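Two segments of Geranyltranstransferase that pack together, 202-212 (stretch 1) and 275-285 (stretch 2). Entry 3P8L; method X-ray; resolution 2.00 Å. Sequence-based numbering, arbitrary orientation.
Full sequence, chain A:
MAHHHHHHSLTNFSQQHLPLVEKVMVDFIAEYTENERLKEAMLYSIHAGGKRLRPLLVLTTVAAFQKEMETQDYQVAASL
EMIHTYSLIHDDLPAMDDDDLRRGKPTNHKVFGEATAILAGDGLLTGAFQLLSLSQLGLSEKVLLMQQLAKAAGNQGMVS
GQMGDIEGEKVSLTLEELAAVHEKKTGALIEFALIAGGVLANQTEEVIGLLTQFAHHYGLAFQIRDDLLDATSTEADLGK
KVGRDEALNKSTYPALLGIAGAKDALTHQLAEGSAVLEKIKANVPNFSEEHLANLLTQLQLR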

ATOM      1  N   ASN A 202      12.456  -4.774  21.506  1.00 57.30           N
ATOM      2  CA  ASN A 202      13.356  -5.936  21.460  1.00 63.61           C
ATOM      3  C   ASN A 202      12.954  -7.147  22.296  1.00 63.59           C
ATOM      4  O   ASN A 202      13.808  -7.820  22.871  1.00 66.85           O
ATOM      5  CB  ASN A 202      14.804  -5.535  21.776  1.00 68.63           C
ATOM      6  CG  ASN A 202      15.732  -5.763  20.605  1.00 78.41           C
ATOM      7  OD1 ASN A 202      16.244  -4.812  20.016  1.00 88.48           O
ATOM      8  ND2 ASN A 202      15.946  -7.030  20.251  1.00 76.49           N
ATOM      9  N   GLN A 203      11.656  -7.421  22.349  1.00 58.86           N
ATOM     10  CA  GLN A 203      11.130  -8.554  23.093  1.00 51.63           C
ATOM     11  C   GLN A 203      11.277  -9.862  22.333  1.00 56.79           C
ATOM     12  O   GLN A 203      11.485  -9.863  21.111  1.00 54.62           O
ATOM     13  CB  GLN A 203       9.672  -8.310  23.451  1.00 49.15           C
ATOM     14  CG  GLN A 203       9.485  -7.114  24.368  1.00 51.37           C
ATOM     15  CD  GLN A 203      10.251  -7.266  25.675  1.00 53.88           C
ATOM     16  OE1 GLN A 203       9.969  -8.155  26.473  1.00 59.90           O
ATOM     17  NE2 GLN A 203      11.200  -6.386  25.903  1.00 44.14           N
ATOM     18  N   THR A 204      11.158 -10.975  23.055  1.00 50.62           N
ATOM     19  CA  THR A 204      11.371 -12.287  22.459  1.00 59.40           C
ATOM     20  C   THR A 204      10.121 -12.713  21.718  1.00 60.61           C
ATOM     21  O   THR A 204       9.054 -12.107  21.876  1.00 61.39           O
ATOM     22  CB  THR A 204      11.741 -13.377  23.514  1.00 58.35           C
ATOM     23  OG1 THR A 204      10.656 -13.550  24.439  1.00 61.76           O
ATOM     24  CG2 THR A 204      13.020 -13.002  24.271  1.00 61.90           C
ATOM     25  N   GLU A 205      10.271 -13.773  20.930  1.00 59.66           N
ATOM     26  CA  GLU A 205       9.195 -14.387  20.183  1.00 65.82           C
ATOM     27  C   GLU A 205       8.091 -14.865  21.107  1.00 64.27           C
ATOM     28  O   GLU A 205       6.924 -14.902  20.727  1.00 63.30           O
ATOM     29  CB  GLU A 205       9.741 -15.562  19.362  1.00 67.68           C
ATOM     30  CG  GLU A 205       9.002 -15.792  18.048  1.00 79.66           C
ATOM     31  CD  GLU A 205       9.005 -14.561  17.146  1.00 88.66           C
ATOM     32  OE1 GLU A 205      10.104 -14.123  16.743  1.00 90.41           O
ATOM     33  OE2 GLU A 205       7.908 -14.036  16.841  1.00 88.77           O
ATOM     34  N   GLU A 206       8.476 -15.217  22.329  1.00 65.53           N
ATOM     35  CA  GLU A 206       7.547 -15.695  23.339  1.00 66.59           C
ATOM     36  C   GLU A 206       6.667 -14.534  23.839  1.00 58.27           C
ATOM     37  O   GLU A 206       5.447 -14.677  23.977  1.00 49.03           O
ATOM     38  CB  GLU A 206       8.339 -16.325  24.498  1.00 69.16           C
ATOM     39  CG  GLU A 206       7.868 -17.720  24.918  1.00 82.60           C
ATOM     40  CD  GLU A 206       6.779 -17.695  25.985  1.00 91.01           C
ATOM     41  OE1 GLU A 206       5.635 -17.299  25.666  1.00 89.64           O
ATOM     42  OE2 GLU A 206       7.068 -18.088  27.142  1.00 82.11           O
ATOM     43  N   VAL A 207       7.301 -13.394  24.098  1.00 54.92           N
ATOM     44  CA  VAL A 207       6.596 -12.209  24.578  1.00 57.90           C
ATOM     45  C   VAL A 207       5.707 -11.626  23.461  1.00 58.38           C
ATOM     46  O   VAL A 207       4.531 -11.339  23.694  1.00 56.58           O
ATOM     47  CB  VAL A 207       7.578 -11.153  25.145  1.00 57.63           C
ATOM     48  CG1 VAL A 207       6.844  -9.873  25.558  1.00 53.22           C
ATOM     49  CG2 VAL A 207       8.334 -11.728  26.342  1.00 59.98           C
ATOM     50  N   ILE A 208       6.266 -11.513  22.251  1.00 57.67           N
ATOM     51  CA  ILE A 208       5.538 -11.000  21.073  1.00 52.91           C
ATOM     52  C   ILE A 208       4.274 -11.822  20.846  1.00 52.37           C
ATOM     53  O   ILE A 208       3.201 -11.260  20.605  1.00 53.12           O
ATOM     54  CB  ILE A 208       6.469 -10.903  19.828  1.00 51.56           C
ATOM     55  CG1 ILE A 208       7.413  -9.710  19.996  1.00 44.79           C
ATOM     56  CG2 ILE A 208       5.680 -10.796  18.512  1.00 45.83           C
ATOM     57  CD1 ILE A 208       8.633  -9.714  19.075  1.00 47.79           C
ATOM     58  N   GLY A 209       4.393 -13.143  21.007  1.00 51.53           N
ATOM     59  CA  GLY A 209       3.235 -14.051  20.989  1.00 41.77           C
ATOM     60  C   GLY A 209       2.166 -13.775  22.028  1.00 46.56           C
ATOM     61  O   GLY A 209       0.966 -13.892  21.743  1.00 47.28           O
ATOM     62  N   LEU A 210       2.594 -13.423  23.239  1.00 48.44           N
ATOM     63  CA  LEU A 210       1.672 -13.016  24.304  1.00 49.47           C
ATOM     64  C   LEU A 210       1.035 -11.629  24.048  1.00 46.64           C
ATOM     65  O   LEU A 210      -0.154 -11.427  24.291  1.00 45.42           O
ATOM     66  CB  LEU A 210       2.391 -13.028  25.656  1.00 49.31           C
ATOM     67  CG  LEU A 210       2.695 -14.399  26.290  1.00 60.26           C
ATOM     68  CD1 LEU A 210       3.354 -14.222  27.660  1.00 57.06           C
ATOM     69  CD2 LEU A 210       1.430 -15.256  26.416  1.00 55.59           C
ATOM     70  N   LEU A 211       1.836 -10.686  23.551  1.00 46.29           N
ATOM     71  CA  LEU A 211       1.340  -9.355  23.161  1.00 46.88           C
ATOM     72  C   LEU A 211       0.245  -9.462  22.094  1.00 41.00           C
ATOM     73  O   LEU A 211      -0.747  -8.745  22.137  1.00 47.31           O
ATOM     74  CB  LEU A 211       2.496  -8.499  22.652  1.00 42.20           C
ATOM     75  CG  LEU A 211       3.478  -8.047  23.722  1.00 43.43           C
ATOM     76  CD1 LEU A 211       4.728  -7.465  23.081  1.00 45.62           C
ATOM     77  CD2 LEU A 211       2.826  -7.066  24.668  1.00 38.55           C
ATOM     78  N   THR A 212       0.427 -10.408  21.176  1.00 45.43           N
ATOM     79  CA  THR A 212      -0.555 -10.740  20.148  1.00 44.90           C
ATOM     80  C   THR A 212      -1.893 -11.209  20.714  1.00 49.36           C
ATOM     81  O   THR A 212      -2.964 -10.812  20.232  1.00 51.97           O
ATOM     82  CB  THR A 212       0.026 -11.818  19.238  1.00 49.14           C
ATOM     83  OG1 THR A 212       1.217 -11.308  18.640  1.00 44.12           O
ATOM     84  CG2 THR A 212      -0.972 -12.262  18.158  1.00 43.65           C
ATOM     85  N   ALA A 275      -5.177 -11.658  32.295  1.00 57.19           N
ATOM     86  CA  ALA A 275      -4.471 -12.923  32.477  1.00 57.71           C
ATOM     87  C   ALA A 275      -3.243 -12.972  31.580  1.00 60.48           C
ATOM     88  O   ALA A 275      -2.184 -13.440  32.013  1.00 60.95           O
ATOM     89  CB  ALA A 275      -5.391 -14.112  32.214  1.00 57.44           C
ATOM     90  N   VAL A 276      -3.372 -12.453  30.355  1.00 56.62           N
ATOM     91  CA  VAL A 276      -2.224 -12.362  29.441  1.00 54.07           C
ATOM     92  C   VAL A 276      -1.117 -11.407  29.951  1.00 52.54           C
ATOM     93  O   VAL A 276       0.070 -11.741  29.885  1.00 53.46           O
ATOM     94  CB  VAL A 276      -2.658 -12.037  27.976  1.00 54.66           C
ATOM     95  CG1 VAL A 276      -1.467 -11.681  27.126  1.00 48.55           C
ATOM     96  CG2 VAL A 276      -3.357 -13.235  27.362  1.00 52.58           C
ATOM     97  N   LEU A 277      -1.508 -10.243  30.472  1.00 51.45           N
ATOM     98  CA  LEU A 277      -0.542  -9.281  31.024  1.00 53.47           C
ATOM     99  C   LEU A 277       0.171  -9.829  32.266  1.00 54.50           C
ATOM    100  O   LEU A 277       1.374  -9.586  32.461  1.00 50.39           O
ATOM    101  CB  LEU A 277      -1.221  -7.946  31.361  1.00 54.94           C
ATOM    102  CG  LEU A 277      -1.779  -7.083  30.220  1.00 63.85           C
ATOM    103  CD1 LEU A 277      -2.473  -5.870  30.802  1.00 51.92           C
ATOM    104  CD2 LEU A 277      -0.693  -6.657  29.223  1.00 52.71           C
ATOM    105  N   GLU A 278      -0.578 -10.553  33.097  1.00 57.53           N
ATOM    106  CA  GLU A 278      -0.011 -11.317  34.210  1.00 61.58           C
ATOM    107  C   GLU A 278       1.114 -12.240  33.727  1.00 62.23           C
ATOM    108  O   GLU A 278       2.224 -12.188  34.268  1.00 60.43           O
ATOM    109  CB  GLU A 278      -1.110 -12.107  34.933  1.00 67.68           C
ATOM    110  CG  GLU A 278      -0.626 -12.925  36.129  1.00 84.31           C
ATOM    111  CD  GLU A 278       0.245 -12.118  37.080  1.00 95.30           C
ATOM    112  OE1 GLU A 278       1.452 -12.430  37.188  1.00 96.29           O
ATOM    113  OE2 GLU A 278      -0.273 -11.160  37.698  1.00100.97           O
ATOM    114  N   LYS A 279       0.840 -13.034  32.684  1.00 61.00           N
ATOM    115  CA  LYS A 279       1.852 -13.921  32.091  1.00 61.85           C
ATOM    116  C   LYS A 279       3.075 -13.176  31.565  1.00 60.45           C
ATOM    117  O   LYS A 279       4.195 -13.677  31.685  1.00 61.66           O
ATOM    118  CB  LYS A 279       1.269 -14.818  30.988  1.00 63.16           C
ATOM    119  CG  LYS A 279       0.279 -15.871  31.466  1.00 72.68           C
ATOM    120  CD  LYS A 279      -0.025 -16.885  30.365  1.00 78.31           C
ATOM    121  CE  LYS A 279      -1.521 -17.163  30.265  1.00 84.84           C
ATOM    122  NZ  LYS A 279      -2.075 -17.833  31.478  1.00 88.54           N
ATOM    123  N   ILE A 280       2.868 -11.986  30.995  1.00 59.59           N
ATOM    124  CA  ILE A 280       3.988 -11.144  30.527  1.00 58.08           C
ATOM    125  C   ILE A 280       4.819 -10.604  31.698  1.00 59.45           C
ATOM    126  O   ILE A 280       6.059 -10.580  31.638  1.00 62.63           O
ATOM    127  CB  ILE A 280       3.511  -9.952  29.615  1.00 56.95           C
ATOM    128  CG1 ILE A 280       2.850 -10.475  28.336  1.00 60.19           C
ATOM    129  CG2 ILE A 280       4.674  -9.046  29.247  1.00 47.19           C
ATOM    130  CD1 ILE A 280       2.063  -9.414  27.537  1.00 51.26           C
ATOM    131  N   LYS A 281       4.128 -10.170  32.751  1.00 62.21           N
ATOM    132  CA  LYS A 281       4.772  -9.665  33.973  1.00 68.52           C
ATOM    133  C   LYS A 281       5.692 -10.729  34.604  1.00 71.50           C
ATOM    134  O   LYS A 281       6.783 -10.402  35.077  1.00 75.00           O
ATOM    135  CB  LYS A 281       3.709  -9.155  34.970  1.00 62.37           C
ATOM    136  CG  LYS A 281       4.225  -8.534  36.276  1.00 68.84           C
ATOM    137  CD  LYS A 281       5.166  -7.347  36.061  1.00 68.36           C
ATOM    138  CE  LYS A 281       5.381  -6.581  37.364  1.00 71.85           C
ATOM    139  NZ  LYS A 281       6.279  -5.401  37.188  1.00 71.80           N
ATOM    140  N   ALA A 282       5.255 -11.990  34.573  1.00 74.07           N
ATOM    141  CA  ALA A 282       6.068 -13.122  35.033  1.00 77.34           C
ATOM    142  C   ALA A 282       7.309 -13.348  34.163  1.00 79.12           C
ATOM    143  O   ALA A 282       8.382 -13.660  34.679  1.00 81.41           O
ATOM    144  CB  ALA A 282       5.224 -14.390  35.096  1.00 76.27           C
ATOM    145  N   ASN A 283       7.156 -13.172  32.852  1.00 79.20           N
ATOM    146  CA  ASN A 283       8.238 -13.395  31.891  1.00 79.03           C
ATOM    147  C   ASN A 283       9.225 -12.232  31.766  1.00 79.46           C
ATOM    148  O   ASN A 283      10.356 -12.425  31.318  1.00 79.17           O
ATOM    149  CB  ASN A 283       7.665 -13.709  30.501  1.00 81.50           C
ATOM    150  CG  ASN A 283       7.191 -15.150  30.359  1.00 89.01           C
ATOM    151  OD1 ASN A 283       7.666 -15.880  29.487  1.00 97.59           O
ATOM    152  ND2 ASN A 283       6.246 -15.561  31.202  1.00 89.67           N
ATOM    153  N   VAL A 284       8.792 -11.024  32.129  1.00 80.52           N
ATOM    154  CA  VAL A 284       9.619  -9.820  31.951  1.00 82.27           C
ATOM    155  C   VAL A 284       9.762  -9.018  33.256  1.00 85.61           C
ATOM    156  O   VAL A 284       8.759  -8.571  33.824  1.00 86.50           O
ATOM    157  CB  VAL A 284       9.100  -8.905  30.781  1.00 80.61           C
ATOM    158  CG1 VAL A 284       9.947  -7.643  30.637  1.00 70.21           C
ATOM    159  CG2 VAL A 284       9.092  -9.662  29.457  1.00 78.97           C
ATOM    160  N   PRO A 285      11.014  -8.852  33.737  1.00 87.29           N
ATOM    161  CA  PRO A 285      11.306  -8.067  34.941  1.00 87.22           C
ATOM    162  C   PRO A 285      10.930  -6.588  34.786  1.00 87.42           C
ATOM    163  O   PRO A 285      10.058  -6.099  35.507  1.00 87.23           O
ATOM    164  CB  PRO A 285      12.826  -8.238  35.123  1.00 86.62           C
ATOM    165  CG  PRO A 285      13.340  -8.748  33.815  1.00 84.38           C
ATOM    166  CD  PRO A 285      12.217  -9.526  33.212  1.00 87.08           C
TER

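This is an apolar contact between two nearly antiparallel helices, with no hydrogen bond crossing between the stretches. Helix 205-212 and helix 275-283 run at 163° to each other, and their axes come within 9.6 Å. Leu 210 gives the most surface to the contact. Its CB lies 3.7 Å from Ile 280 CG1, and its CD1 lies 4.0 Å from Lys 279 CB, an aliphatic carbon of a lysine whose end leads away. The carbonyl oxygen Leu 210 O is 3.1 Å from the methyl carbon Val 276 CG1, a tight contact of backbone with side chain.

Ile 280 is shared by three residues. Besides Leu 210, it meets Leu 211, with Leu 211 CD2 3.8 Å from Ile 280 CD1, and Val 207, with Val 207 CG1 4.4 Å from Ile 280 CG2. The CA-to-CB bond of Leu 211 points away from the other stretch, but the end of its side chain comes nearer.

Beyond the end of the second helix, Val 284 continues the apolar surface. Its CG2 sits 3.8 Å from Val 207 CG2. Val 284 CG2 also touches the amide oxygen Gln 203 OE1 at 3.5 Å, a van der Waals contact. Thr 204 caps the first helix: its OG1 accepts a weak hydrogen bond from Val 207 N at 3.4 Å.

Among the exposed residues, Glu 206 OE2 and Asn 283 OD1 are 3.3 Å apart. Both are acceptors, so they do not bond. Asn 283 ND2 instead makes a weak hydrogen bond to Lys 279 O at 2.8 Å, within its own stretch.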